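Local coordinates for protein xylan esterase 1 (Thermoanaerobacterium sp. 'JW/SL YS485', PDB 3FCY) that probably removes acetyl groups from xylan and related acetylated substrates, as a calcium-binding carbohydrate esterase of family CE7 with the alpha/beta-hydrolase fold, at residues Leu111-Gly116 and Gly203-Ser208; Leu182-Leu187 and Leu215-Leu220; Arg225-Glu230 and Gly288-Cys293. All blocks are in the same frame, centred on the assembly; numbering follows the deposited sequence.

Contact 1: residues Leu111-Gly116 and Gly203-Ser208; sequences LIRFHG and GVMGPS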
loop_
_atom_site.group_PDB
_atom_site.type_symbol
_atom_site.label_atom_id
_atom_site.label_comp_id
_atom_site.label_asym_id
_atom_site.label_seq_id
_atom_site.Cartn_x
_atom_site.Cartn_y
_atom_site.Cartn_z
ATOM N N LEU A 111 -13.629 1.778 39.326
ATOM C CA LEU A 111 -12.931 2.202 38.124
ATOM C C LEU A 111 -13.955 2.364 37.010
ATOM O O LEU A 111 -14.821 1.508 36.832
ATOM C CB LEU A 111 -11.888 1.159 37.707
ATOM C CG LEU A 111 -11.257 1.351 36.313
ATOM C CD1 LEU A 111 -10.361 2.583 36.303
ATOM C CD2 LEU A 111 -10.441 0.117 35.947
ATOM N N ILE A 112 -13.864 3.467 36.274
ATOM C CA ILE A 112 -14.767 3.707 35.155
ATOM C C ILE A 112 -13.934 3.730 33.873
ATOM O O ILE A 112 -13.071 4.592 33.697
ATOM C CB ILE A 112 -15.507 5.057 35.282
ATOM C CG1 ILE A 112 -16.246 5.133 36.622
ATOM C CG2 ILE A 112 -16.512 5.199 34.140
ATOM C CD1 ILE A 112 -16.898 6.494 36.887
ATOM N N ARG A 113 -14.183 2.772 32.987
ATOM C CA ARG A 113 -13.451 2.695 31.727
ATOM C C ARG A 113 -14.226 3.331 30.579
ATOM O O ARG A 113 -15.454 3.240 30.511
ATOM C CB ARG A 113 -13.146 1.234 31.367
ATOM C CG ARG A 113 -11.911 0.645 32.020
ATOM C CD ARG A 113 -11.716 -0.795 31.547
ATOM N NE ARG A 113 -10.394 -1.336 31.859
ATOM C CZ ARG A 113 -9.261 -0.928 31.290
ATOM N NH1 ARG A 113 -9.280 0.031 30.372
ATOM N NH2 ARG A 113 -8.107 -1.492 31.626
ATOM N N PHE A 114 -13.488 3.980 29.684
ATOM C CA PHE A 114 -14.056 4.620 28.503
ATOM C C PHE A 114 -13.359 3.993 27.298
ATOM O O PHE A 114 -12.161 3.707 27.348
ATOM C CB PHE A 114 -13.836 6.131 28.582
ATOM C CG PHE A 114 -14.550 6.775 29.744
ATOM C CD1 PHE A 114 -15.940 6.693 29.850
ATOM C CD2 PHE A 114 -13.838 7.433 30.744
ATOM C CE1 PHE A 114 -16.614 7.259 30.936
ATOM C CE2 PHE A 114 -14.502 8.006 31.841
ATOM C CZ PHE A 114 -15.892 7.917 31.936
ATOM N N HIS A 115 -14.104 3.778 26.218
ATOM C CA HIS A 115 -13.554 3.102 25.048
ATOM C C HIS A 115 -13.093 3.948 23.870
ATOM O O HIS A 115 -13.338 5.157 23.804
ATOM C CB HIS A 115 -14.569 2.071 24.550
ATOM C CG HIS A 115 -15.819 2.680 23.991
ATOM N ND1 HIS A 115 -15.843 3.353 22.789
ATOM C CD2 HIS A 115 -17.081 2.742 24.483
ATOM C CE1 HIS A 115 -17.065 3.805 22.564
ATOM N NE2 HIS A 115 -17.836 3.448 23.577
ATOM N N GLY A 116 -12.429 3.272 22.936
ATOM C CA GLY A 116 -11.912 3.908 21.743
ATOM C C GLY A 116 -12.986 4.338 20.757
ATOM O O GLY A 116 -14.136 3.907 20.829
ATOM N N GLY A 203 -11.574 6.012 40.145
ATOM C CA GLY A 203 -10.619 6.285 39.089
ATOM C C GLY A 203 -11.254 6.072 37.724
ATOM O O GLY A 203 -12.237 5.337 37.592
ATOM N N VAL A 204 -10.703 6.726 36.707
ATOM C CA VAL A 204 -11.211 6.594 35.344
ATOM C C VAL A 204 -10.032 6.269 34.436
ATOM O O VAL A 204 -8.907 6.707 34.689
ATOM C CB VAL A 204 -11.910 7.894 34.870
ATOM C CG1 VAL A 204 -13.029 8.262 35.843
ATOM C CG2 VAL A 204 -10.913 9.029 34.769
ATOM N N MET A 205 -10.291 5.511 33.375
ATOM C CA MET A 205 -9.224 5.098 32.473
ATOM C C MET A 205 -9.711 4.769 31.065
ATOM O O MET A 205 -10.864 4.396 30.865
ATOM C CB MET A 205 -8.525 3.879 33.082
ATOM C CG MET A 205 -7.511 3.183 32.201
ATOM S SD MET A 205 -6.639 1.897 33.136
ATOM C CE MET A 205 -7.992 0.862 33.590
ATOM N N GLY A 206 -8.813 4.907 30.091
ATOM C CA GLY A 206 -9.159 4.599 28.720
ATOM C C GLY A 206 -8.073 4.956 27.723
ATOM O O GLY A 206 -7.217 5.805 27.999
ATOM N N PRO A 207 -8.066 4.292 26.555
ATOM C CA PRO A 207 -7.068 4.558 25.514
ATOM C C PRO A 207 -7.672 5.377 24.367
ATOM O O PRO A 207 -8.853 5.241 24.057
ATOM C CB PRO A 207 -6.676 3.156 25.073
ATOM C CG PRO A 207 -8.031 2.460 25.061
ATOM C CD PRO A 207 -8.714 2.982 26.336
ATOM N N SER A 208 -6.855 6.219 23.737
ATOM C CA SER A 208 -7.305 7.045 22.615
ATOM C C SER A 208 -8.543 7.864 22.988
ATOM O O SER A 208 -8.471 8.702 23.888
ATOM C CB SER A 208 -7.597 6.153 21.401
ATOM O OG SER A 208 -7.621 6.923 20.210
#

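Contact 2: residues Leu182-Leu187 and Leu215-Leu220; sequences LDTAQL and LACAAL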
loop_
_atom_site.group_PDB
_atom_site.type_symbol
_atom_site.label_atom_id
_atom_site.label_comp_id
_atom_site.label_asym_id
_atom_site.label_seq_id
_atom_site.Cartn_x
_atom_site.Cartn_y
_atom_site.Cartn_z
ATOM N N LEU A 182 -20.438 15.252 29.086
ATOM C CA LEU A 182 -21.370 15.361 30.204
ATOM C C LEU A 182 -21.804 13.982 30.694
ATOM O O LEU A 182 -21.986 13.782 31.898
ATOM C CB LEU A 182 -22.599 16.193 29.813
ATOM C CG LEU A 182 -22.351 17.698 29.656
ATOM C CD1 LEU A 182 -23.642 18.397 29.212
ATOM C CD2 LEU A 182 -21.845 18.276 30.979
ATOM N N ASP A 183 -21.967 13.033 29.772
ATOM C CA ASP A 183 -22.358 11.682 30.172
ATOM C C ASP A 183 -21.298 11.096 31.110
ATOM O O ASP A 183 -21.633 10.454 32.104
ATOM C CB ASP A 183 -22.502 10.741 28.966
ATOM C CG ASP A 183 -23.663 11.104 28.051
ATOM O OD1 ASP A 183 -24.663 11.690 28.523
ATOM O OD2 ASP A 183 -23.579 10.771 26.850
ATOM N N THR A 184 -20.020 11.305 30.795
ATOM C CA THR A 184 -18.965 10.755 31.647
ATOM C C THR A 184 -19.021 11.378 33.043
ATOM O O THR A 184 -18.878 10.678 34.041
ATOM C CB THR A 184 -17.530 10.965 31.051
ATOM O OG1 THR A 184 -17.139 12.338 31.171
ATOM C CG2 THR A 184 -17.491 10.554 29.585
ATOM N N ALA A 185 -19.247 12.686 33.104
ATOM C CA ALA A 185 -19.323 13.396 34.381
ATOM C C ALA A 185 -20.517 12.907 35.192
ATOM O O ALA A 185 -20.411 12.671 36.396
ATOM C CB ALA A 185 -19.436 14.901 34.141
ATOM N N GLN A 186 -21.651 12.757 34.517
ATOM C CA GLN A 186 -22.872 12.295 35.155
ATOM C C GLN A 186 -22.687 10.875 35.666
ATOM O O GLN A 186 -23.106 10.548 36.775
ATOM C CB GLN A 186 -24.039 12.349 34.162
ATOM C CG GLN A 186 -25.378 11.878 34.727
ATOM C CD GLN A 186 -26.529 12.084 33.748
ATOM O OE1 GLN A 186 -26.314 12.329 32.559
ATOM N NE2 GLN A 186 -27.756 11.973 34.246
ATOM N N LEU A 187 -22.055 10.033 34.854
ATOM C CA LEU A 187 -21.820 8.650 35.242
ATOM C C LEU A 187 -20.893 8.576 36.451
ATOM O O LEU A 187 -21.069 7.722 37.317
ATOM C CB LEU A 187 -21.221 7.854 34.074
ATOM C CG LEU A 187 -20.894 6.383 34.366
ATOM C CD1 LEU A 187 -22.151 5.655 34.822
ATOM C CD2 LEU A 187 -20.320 5.718 33.120
ATOM N N LEU A 215 -9.880 12.210 30.671
ATOM C CA LEU A 215 -9.453 13.550 31.057
ATOM C C LEU A 215 -10.677 14.448 31.222
ATOM O O LEU A 215 -10.788 15.184 32.204
ATOM C CB LEU A 215 -8.517 14.139 29.998
ATOM C CG LEU A 215 -7.178 13.428 29.774
ATOM C CD1 LEU A 215 -6.496 14.006 28.545
ATOM C CD2 LEU A 215 -6.288 13.580 31.007
ATOM N N ALA A 216 -11.593 14.381 30.259
ATOM C CA ALA A 216 -12.809 15.191 30.306
ATOM C C ALA A 216 -13.620 14.873 31.556
ATOM O O ALA A 216 -14.093 15.773 32.253
ATOM C CB ALA A 216 -13.658 14.947 29.056
ATOM N N CYS A 217 -13.778 13.587 31.835
ATOM C CA CYS A 217 -14.535 13.141 32.997
ATOM C C CYS A 217 -13.943 13.653 34.315
ATOM O O CYS A 217 -14.662 14.179 35.168
ATOM C CB CYS A 217 -14.582 11.615 33.024
ATOM S SG CYS A 217 -15.400 10.943 34.470
ATOM N N ALA A 218 -12.635 13.485 34.475
ATOM C CA ALA A 218 -11.951 13.920 35.690
ATOM C C ALA A 218 -11.929 15.441 35.785
ATOM O O ALA A 218 -11.734 16.004 36.865
ATOM C CB ALA A 218 -10.527 13.373 35.719
ATOM N N ALA A 219 -12.131 16.105 34.651
ATOM C CA ALA A 219 -12.132 17.565 34.622
ATOM C C ALA A 219 -13.497 18.116 35.019
ATOM O O ALA A 219 -13.592 19.097 35.762
ATOM C CB ALA A 219 -11.758 18.062 33.229
ATOM N N LEU A 220 -14.552 17.472 34.525
ATOM C CA LEU A 220 -15.917 17.900 34.801
ATOM C C LEU A 220 -16.463 17.378 36.129
ATOM O O LEU A 220 -17.458 17.894 36.645
ATOM C CB LEU A 220 -16.822 17.499 33.633
ATOM C CG LEU A 220 -16.482 18.262 32.343
ATOM C CD1 LEU A 220 -17.195 17.637 31.153
ATOM C CD2 LEU A 220 -16.871 19.736 32.499
#

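Contact 3: residues Arg225-Glu230 and Gly288-Cys293; sequences RKVVSE and GDVLMC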
loop_
_atom_site.group_PDB
_atom_site.type_symbol
_atom_site.label_atom_id
_atom_site.label_comp_id
_atom_site.label_asym_id
_atom_site.label_seq_id
_atom_site.Cartn_x
_atom_site.Cartn_y
_atom_site.Cartn_z
ATOM N N ARG A 225 -10.599 10.728 41.718
ATOM C CA ARG A 225 -9.289 10.652 42.366
ATOM C C ARG A 225 -8.077 10.212 41.526
ATOM O O ARG A 225 -6.963 10.708 41.742
ATOM C CB ARG A 225 -9.410 9.744 43.597
ATOM C CG ARG A 225 -8.263 9.854 44.579
ATOM C CD ARG A 225 -8.223 11.229 45.229
ATOM N NE ARG A 225 -7.136 11.322 46.198
ATOM C CZ ARG A 225 -5.845 11.304 45.882
ATOM N NH1 ARG A 225 -5.468 11.205 44.613
ATOM N NH2 ARG A 225 -4.928 11.370 46.842
ATOM N N LYS A 226 -8.282 9.277 40.597
ATOM C CA LYS A 226 -7.197 8.779 39.741
ATOM C C LYS A 226 -7.576 8.833 38.263
ATOM O O LYS A 226 -8.733 8.602 37.897
ATOM C CB LYS A 226 -6.836 7.329 40.101
ATOM C CG LYS A 226 -6.135 7.141 41.441
ATOM C CD LYS A 226 -4.788 7.837 41.506
ATOM C CE LYS A 226 -4.105 7.534 42.830
ATOM N NZ LYS A 226 -2.842 8.284 43.042
ATOM N N VAL A 227 -6.592 9.118 37.414
ATOM C CA VAL A 227 -6.836 9.212 35.976
ATOM C C VAL A 227 -5.745 8.555 35.135
ATOM O O VAL A 227 -4.573 8.919 35.231
ATOM C CB VAL A 227 -6.934 10.686 35.519
ATOM C CG1 VAL A 227 -7.411 10.753 34.074
ATOM C CG2 VAL A 227 -7.860 11.468 36.445
ATOM N N VAL A 228 -6.131 7.578 34.322
ATOM C CA VAL A 228 -5.177 6.928 33.431
ATOM C C VAL A 228 -5.630 7.262 32.015
ATOM O O VAL A 228 -6.717 6.863 31.584
ATOM C CB VAL A 228 -5.131 5.393 33.623
ATOM C CG1 VAL A 228 -4.217 4.767 32.568
ATOM C CG2 VAL A 228 -4.597 5.056 35.024
ATOM N N SER A 229 -4.801 8.023 31.311
ATOM C CA SER A 229 -5.098 8.444 29.948
ATOM C C SER A 229 -4.010 7.965 28.995
ATOM O O SER A 229 -2.889 8.483 28.992
ATOM C CB SER A 229 -5.215 9.968 29.897
ATOM O OG SER A 229 -5.614 10.409 28.616
ATOM N N GLU A 230 -4.353 6.969 28.187
ATOM C CA GLU A 230 -3.421 6.387 27.231
ATOM C C GLU A 230 -3.565 7.006 25.848
ATOM O O GLU A 230 -4.640 6.960 25.251
ATOM C CB GLU A 230 -3.646 4.876 27.169
ATOM C CG GLU A 230 -3.396 4.202 28.505
ATOM C CD GLU A 230 -3.699 2.722 28.501
ATOM O OE1 GLU A 230 -3.173 2.001 27.629
ATOM O OE2 GLU A 230 -4.455 2.275 29.385
ATOM N N GLY A 288 -7.608 15.002 40.392
ATOM C CA GLY A 288 -7.046 13.699 40.701
ATOM C C GLY A 288 -5.645 13.526 40.156
ATOM O O GLY A 288 -5.172 14.356 39.379
ATOM N N ASP A 289 -4.972 12.456 40.572
ATOM C CA ASP A 289 -3.622 12.176 40.091
ATOM C C ASP A 289 -3.742 11.604 38.684
ATOM O O ASP A 289 -4.664 10.837 38.395
ATOM C CB ASP A 289 -2.915 11.166 40.999
ATOM C CG ASP A 289 -2.857 11.622 42.448
ATOM O OD1 ASP A 289 -2.734 12.844 42.690
ATOM O OD2 ASP A 289 -2.921 10.755 43.344
ATOM N N VAL A 290 -2.805 11.966 37.816
ATOM C CA VAL A 290 -2.837 11.504 36.436
ATOM C C VAL A 290 -1.606 10.712 36.002
ATOM O O VAL A 290 -0.478 11.049 36.353
ATOM C CB VAL A 290 -2.995 12.702 35.474
ATOM C CG1 VAL A 290 -3.117 12.208 34.031
ATOM C CG2 VAL A 290 -4.220 13.527 35.869
ATOM N N LEU A 291 -1.843 9.642 35.253
ATOM C CA LEU A 291 -0.772 8.820 34.699
ATOM C C LEU A 291 -1.122 8.665 33.227
ATOM O O LEU A 291 -2.198 8.164 32.884
ATOM C CB LEU A 291 -0.712 7.434 35.351
ATOM C CG LEU A 291 0.289 6.472 34.688
ATOM C CD1 LEU A 291 1.712 7.023 34.836
ATOM C CD2 LEU A 291 0.190 5.087 35.319
ATOM N N MET A 292 -0.222 9.103 32.356
ATOM C CA MET A 292 -0.463 9.010 30.922
ATOM C C MET A 292 0.672 8.275 30.224
ATOM O O MET A 292 1.731 8.048 30.812
ATOM C CB MET A 292 -0.602 10.417 30.324
ATOM C CG MET A 292 -1.828 11.194 30.796
ATOM S SD MET A 292 -1.897 12.887 30.127
ATOM C CE MET A 292 -1.812 12.554 28.387
ATOM N N CYS A 293 0.443 7.885 28.974
ATOM C CA CYS A 293 1.476 7.225 28.192
ATOM C C CYS A 293 1.374 7.761 26.773
ATOM O O CYS A 293 0.294 8.148 26.323
ATOM C CB CYS A 293 1.324 5.696 28.220
ATOM S SG CYS A 293 -0.141 5.019 27.434
#

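Contact 1: residues Leu111-Gly116 and Gly203-Ser208
M205 and R113 touch on one side of two neighbouring parallel strands. The methyl CE of M205 sits over one face of the R113 guanidinium, offset toward its rim, 3.1 Å from NH2 of R113. The two side chains run alongside each other and point the same way. L111 also touches this methyl: its CD2 lies 3.5 Å from M205 CE, a tight carbon pair. CG of M205 is anti to the backbone N (chi1 172°), and the bend at chi3 (60°) turns the terminal methyl so that it touches both the leucine and the arginine. On the other side of the sheet, the F114 ring reaches V204 obliquely, CE2 to CB at 4.0 Å. I112 packs its CB on CG1 of V204.

The backbones fix these pairs. I112 N bonds to G203 O, M205 N to I112 O (2.9 Å) and F114 N to M205 O. Further out, V204 and F114 meet C217 of helix 209-220. At G206 a CB would run into F114 O. S208 follows P207 at the N-cap of helix 209-220, and its OG is hydrogen-bonded to H327 NE2. This fits the nucleophile elbow of the alpha/beta-hydrolase fold, with S208 as the predicted nucleophile.

Contact 2: residues Leu182-Leu187 and Leu215-Leu220
T184 and C217 meet where the helical segments 182-187 and 215-220 cross at -58°, with their axes 8.2 Å apart and the CA atoms of A185 and C217 only 5.0 Å apart. The small side chains of T184, A185 and C217 at the crossing are consistent with this close approach.

The hydroxyl OG1 of T184 lies against the C217 methylene, 3.2 Å from its CB. The threonine CB also packs on this carbon, at 3.6 Å. OG1 stands between the backbone N and the carbonyl carbon (chi1 73°), and it is hydrogen-bonded to F181 O one turn back on its own helix. The hydroxyl therefore has its polar partner at home while its flank rests on C217. The sulfur of C217 is anti to its backbone N (chi1 176°). It runs beside the threonine backbone, 3.5 Å from T184 O. One turn further along its helix, L220 places its CB 3.7 Å from CB of A185. This is a plain apolar contact, methyl against methylene. A216 comes in only at the margin, through its backbone near T184 OG1.

The touching residues are all buried. T184 packs on F114 and L187 on I112, so helix 176-192 rests on strand 108-114. T184 also touches M140 of strand 136-140. Helix 50-62 covers the pair from another direction, with W54 against L220 and with A57 and L58 against L182. The contact thus joins two helices on one face of the central sheet, away from the annotated sites.

Contact 3: residues Arg225-Glu230 and Gly288-Cys293
The guanidinium of R225 turns its edge to the D289 carboxylate, and the two planes stand 85° apart. NH1 of R225 bonds to OD2 of D289 at 2.9 Å. The acceptor lies in the guanidinium plane, but NH1 comes to OD2 from above the carboxylate plane. K226 NZ forms a second salt bridge to D289 OD2, at a doubtfully short 2.5 Å. A bend at chi2 (-63°) carries the lysine chain across the aspartate to OD2.

Behind this cluster the strands pair in parallel. D289 N bonds to R225 O, L291 N to V227 O and S229 N to L291 O; C293 N to S229 O is weak (3.4 Å). V227 packs on V290, and S229 CB on M292 CG at 3.7 Å. On the side of the salt bridges, SG of C293 lies 3.5 Å from both CB and CG of E230.

K226 NZ also salt-bridges E343, a calcium ligand, and K226 has a cation-pi contact with F340. Replacing D289 with an alanine would probably leave R225 without this anionic partner and K226 with less to fix its amine. Two cations sharing one oxygen would be expected to stabilise the carboxylate form of D289.

Overall arrangement
Strand 108-114 is the first of the contact segments along the chain. Contact 1 closes the long loop from it to strand 202-207, and helix 176-192 lies within that loop. Contact 2 starts on this helix and ends on helix 209-220, so contacts 1 and 2 cross along the chain. They also touch in space, where the helices pack on the strands. Contact 3 opens after both have closed, and its loop from strand 226-230 to strand 289-295 holds several helices. Strand 226-230 lies next to 202-207, so contacts 1 and 3 share the sheet. Helix 209-220 reaches contact 3 through A218 on V227. Together they tie four adjacent parallel strands to two helices.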